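Local coordinates for uncharacterized protein (Parabacteroides merdae, PDB 4MXN), which is of uncharacterized function but is a putative family 28 glycosyl hydrolase with a parallel beta-helix fold, and probably cleaves glycosidic bonds in polysaccharides, at residues Thr165-Ala170 against Val188-Ala193; Ala86-Tyr91 against Asp120-Ala125. All coordinates share one frame; numbering follows the deposited sequence.

Contact 1 of 2, residues Thr165-Ala170 against Val188-Ala193; sequences TLQDAA and VVNAGA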
# COMPACT_ATOMS: atom_id res chain seq x y z
N THR A 165 -2.66 -2.91 8.97
CA THR A 165 -1.31 -3.31 9.36
C THR A 165 -0.56 -3.50 8.05
O THR A 165 -1.00 -4.28 7.20
CB THR A 165 -1.32 -4.54 10.30
OG1 THR A 165 -1.82 -4.14 11.59
CG2 THR A 165 0.08 -5.14 10.46
N LEU A 166 0.53 -2.75 7.87
CA LEU A 166 1.37 -2.81 6.67
C LEU A 166 2.57 -3.63 7.07
O LEU A 166 3.35 -3.23 7.94
CB LEU A 166 1.74 -1.38 6.21
CG LEU A 166 0.54 -0.50 5.82
CD1 LEU A 166 0.96 0.88 5.43
CD2 LEU A 166 -0.27 -1.16 4.69
N GLN A 167 2.67 -4.83 6.52
CA GLN A 167 3.69 -5.77 6.97
C GLN A 167 4.65 -6.22 5.90
O GLN A 167 4.24 -6.68 4.82
CB GLN A 167 2.98 -6.99 7.57
CG GLN A 167 3.87 -8.13 8.05
CD GLN A 167 3.03 -9.20 8.71
OE1 GLN A 167 2.50 -9.01 9.80
NE2 GLN A 167 2.84 -10.29 8.02
N ASP A 168 5.94 -6.19 6.26
CA ASP A 168 7.05 -6.79 5.49
C ASP A 168 7.07 -6.32 4.04
O ASP A 168 7.15 -7.11 3.11
CB ASP A 168 6.95 -8.33 5.58
CG ASP A 168 8.12 -9.08 5.00
OD1 ASP A 168 9.27 -8.63 5.20
OD2 ASP A 168 7.88 -10.13 4.35
N ALA A 169 7.03 -5.00 3.87
CA ALA A 169 7.07 -4.33 2.60
C ALA A 169 8.32 -4.76 1.80
O ALA A 169 9.40 -4.84 2.38
CB ALA A 169 7.10 -2.82 2.82
N ALA A 170 8.14 -5.04 0.48
CA ALA A 170 9.24 -5.42 -0.42
C ALA A 170 10.14 -4.22 -0.70
O ALA A 170 11.27 -4.40 -1.14
CB ALA A 170 8.69 -5.97 -1.72
N VAL A 188 -0.44 0.56 11.45
CA VAL A 188 0.68 -0.13 12.08
C VAL A 188 1.62 -0.57 10.96
O VAL A 188 1.17 -1.20 10.00
CB VAL A 188 0.22 -1.33 12.97
CG1 VAL A 188 1.41 -2.17 13.45
CG2 VAL A 188 -0.65 -0.86 14.15
N VAL A 189 2.92 -0.21 11.05
CA VAL A 189 3.91 -0.67 10.06
C VAL A 189 4.81 -1.69 10.77
O VAL A 189 5.47 -1.34 11.75
CB VAL A 189 4.73 0.44 9.35
CG1 VAL A 189 5.72 -0.17 8.37
CG2 VAL A 189 3.82 1.44 8.64
N ASN A 190 4.76 -2.96 10.31
CA ASN A 190 5.59 -4.05 10.84
C ASN A 190 6.68 -4.31 9.83
O ASN A 190 6.38 -4.63 8.68
CB ASN A 190 4.78 -5.31 11.15
CG ASN A 190 3.88 -5.17 12.36
OD1 ASN A 190 4.21 -4.50 13.34
ND2 ASN A 190 2.77 -5.87 12.36
N ALA A 191 7.94 -4.04 10.20
CA ALA A 191 9.10 -4.14 9.31
C ALA A 191 9.20 -5.50 8.63
O ALA A 191 9.54 -5.54 7.45
CB ALA A 191 10.38 -3.86 10.07
N GLY A 192 8.89 -6.58 9.36
CA GLY A 192 9.04 -7.94 8.88
C GLY A 192 10.52 -8.16 8.65
O GLY A 192 11.32 -7.94 9.56
N ALA A 193 10.92 -8.49 7.41
CA ALA A 193 12.33 -8.66 7.08
C ALA A 193 12.94 -7.37 6.46
O ALA A 193 14.12 -7.33 6.14
CB ALA A 193 12.50 -9.83 6.13
O HOH W 1 6.37 -3.03 6.21
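Asp168 and Ala193 meet where two successive coils of the parallel beta-helix leave their paired strands. Asp168 CB lies 3.9 Å from Gly192 CA, whose lack of a side chain leaves room for this close approach. CG is anti to the backbone N of Asp168 (chi1 -172°), which carries the carboxylate alongside the neighbouring turn. OD1 then accepts the amide of Ala193 (Ala193 N to Asp168 OD1, 2.8 Å); the bond is nearly straight at 166°, although the donor arrives from above the carboxylate plane, 43° out of it. Ala193 CB also packs against OD1, and Ser123 OG hydrogen-bonds to the same oxygen. Before the turn, strands 165-167 and 188-190 run parallel and in register. Leu166 binds both ways, its N donating to Val188 O (2.7 Å) and its O accepting Asn190 N (2.8 Å). Asn190 O takes Asp168 N (2.9 Å) as well as a water that also accepts from Ala169 N, stitching the end of the pairing. Thr165, Gln167 and Asn190 share one face, where Thr165 CG2 touches Asn190 ND2 (3.4 Å); Leu166 and Val189 share the other and rest on Glu174. Strand 118-120 flanks strand 165-167 on the preceding coil, while Ser123 and Ile124 of helix 123-136 lie against Ala193.

Contact 2 of 2, residues Ala86-Tyr91 against Asp120-Ala125; sequences AVPSVY and DGRSIA
Pro88 and Ala125 pack methylene to methyl (Pro88 CB to Ala125 CB, 3.6 Å) where the loop leaving one coil of the parallel beta-helix meets the start of helix 123-136 on the next. The Pro88 ring also reaches the Arg122 guanidinium, CG lying 3.5 Å from NH1. Ala125 CB sits over one face of that guanidinium, 3.5 Å above its plane and offset toward the rim, which puts the methyl against both groups. The Arg122 chain is bent at chi2 (-144°) and again at chi3, and this folds it back along the loop, with CD passing 3.7 Å from Ala86 O. Ala86 directs its methyl toward the backbone of 120-121, touching the carbonyl oxygens of both Asp120 and Gly121, and its N donates to Asp120 O (2.9 Å, 169°) in the last bond of the parallel strand pairing. Further out, Pro88 is the centre of an inverse gamma turn, closed by a weak bond from Ser89 N to Val87 O. The loop is tied to the helix beyond it by Val90 N to Ser129 OG and Tyr91 OH to Gln133 OE1. Arg122, the N-cap residue, is positioned by an Asx turn: its N donates to Asp120 OD1 (3.1 Å), meeting that oxygen from above the carboxylate plane, 37° out of it.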
# COMPACT_ATOMS: atom_id res chain seq x y z
N ALA A 86 1.01 -10.32 -1.15
CA ALA A 86 1.76 -10.17 -2.39
C ALA A 86 2.17 -11.52 -2.98
O ALA A 86 2.70 -12.38 -2.28
CB ALA A 86 3.01 -9.34 -2.12
N VAL A 87 1.93 -11.69 -4.29
CA VAL A 87 2.40 -12.85 -5.04
C VAL A 87 3.93 -12.68 -5.23
O VAL A 87 4.35 -11.55 -5.49
CB VAL A 87 1.63 -12.98 -6.38
CG1 VAL A 87 1.84 -11.77 -7.30
CG2 VAL A 87 1.97 -14.28 -7.10
N PRO A 88 4.78 -13.72 -5.06
CA PRO A 88 6.25 -13.51 -5.17
C PRO A 88 6.69 -13.53 -6.63
O PRO A 88 7.40 -14.44 -7.05
CB PRO A 88 6.83 -14.68 -4.37
CG PRO A 88 5.82 -15.76 -4.48
CD PRO A 88 4.46 -15.11 -4.66
N SER A 89 6.21 -12.53 -7.41
CA SER A 89 6.41 -12.48 -8.84
C SER A 89 6.59 -11.04 -9.30
O SER A 89 5.61 -10.26 -9.30
CB SER A 89 5.20 -13.15 -9.52
OG SER A 89 5.26 -13.09 -10.93
N VAL A 90 7.83 -10.69 -9.71
CA VAL A 90 8.19 -9.32 -10.13
C VAL A 90 7.26 -8.78 -11.23
O VAL A 90 6.84 -7.62 -11.15
CB VAL A 90 9.69 -9.19 -10.56
CG1 VAL A 90 10.09 -10.21 -11.65
CG2 VAL A 90 10.05 -7.76 -11.00
N TYR A 91 6.92 -9.61 -12.22
CA TYR A 91 6.10 -9.19 -13.37
C TYR A 91 4.61 -8.98 -13.04
O TYR A 91 3.88 -8.38 -13.85
CB TYR A 91 6.28 -10.17 -14.53
CG TYR A 91 7.72 -10.25 -15.00
CD1 TYR A 91 8.51 -9.10 -15.10
CD2 TYR A 91 8.31 -11.48 -15.30
CE1 TYR A 91 9.85 -9.18 -15.49
CE2 TYR A 91 9.63 -11.55 -15.74
CZ TYR A 91 10.40 -10.40 -15.84
OH TYR A 91 11.69 -10.46 -16.30
N ASP A 120 0.41 -7.79 3.35
CA ASP A 120 1.66 -8.55 3.54
C ASP A 120 2.51 -8.52 2.27
O ASP A 120 2.12 -9.11 1.24
CB ASP A 120 1.34 -10.00 3.96
CG ASP A 120 2.55 -10.89 4.31
OD1 ASP A 120 3.70 -10.47 4.05
OD2 ASP A 120 2.33 -12.03 4.77
N GLY A 121 3.67 -7.88 2.38
CA GLY A 121 4.58 -7.68 1.25
C GLY A 121 5.43 -8.84 0.82
O GLY A 121 5.99 -8.79 -0.29
N ARG A 122 5.58 -9.88 1.68
CA ARG A 122 6.41 -11.07 1.40
C ARG A 122 7.76 -10.65 0.80
O ARG A 122 8.18 -11.19 -0.23
CB ARG A 122 5.66 -12.04 0.47
CG ARG A 122 4.40 -12.62 1.12
CD ARG A 122 4.13 -14.04 0.74
NE ARG A 122 5.20 -14.97 1.09
CZ ARG A 122 5.72 -15.87 0.25
NH1 ARG A 122 5.28 -15.94 -1.00
NH2 ARG A 122 6.68 -16.69 0.65
N SER A 123 8.41 -9.67 1.43
CA SER A 123 9.62 -9.01 0.95
C SER A 123 10.73 -9.95 0.44
O SER A 123 11.22 -9.70 -0.65
CB SER A 123 10.19 -8.08 2.02
OG SER A 123 10.73 -8.79 3.12
N ILE A 124 11.11 -10.99 1.20
CA ILE A 124 12.22 -11.87 0.79
C ILE A 124 11.87 -12.58 -0.52
O ILE A 124 12.66 -12.51 -1.47
CB ILE A 124 12.66 -12.86 1.92
CG1 ILE A 124 13.24 -12.04 3.12
CG2 ILE A 124 13.66 -13.95 1.38
CD1 ILE A 124 13.89 -12.77 4.23
N ALA A 125 10.71 -13.21 -0.60
CA ALA A 125 10.28 -13.94 -1.81
C ALA A 125 10.05 -13.02 -3.01
O ALA A 125 10.44 -13.38 -4.12
CB ALA A 125 9.03 -14.74 -1.51

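Overall arrangement
Contacts 1 and 2 join neighbouring coils of one beta-helix, with centres about 12 Å apart, and segment 120-125 of contact 2 lies between 86-91 and segment 165-170 of contact 1. Its strand end is flanked by 82-86 on one coil and by 165-167 on the next, so strands 82-86, 118-120, 165-167 and 182-190 follow one another across the same side of the solenoid. The two contacts touch directly: Gly121 N is 2.8 Å from Gln167 O, a probable backbone hydrogen bond, and Asp168 OD2 packs 3.4 Å from Arg122 CA. Ser123 CB also packs on Ala169 O (3.4 Å). The start of helix 123-136 thus touches the 168-169 turn of contact 1 and also packs on the Pro88 loop of contact 2.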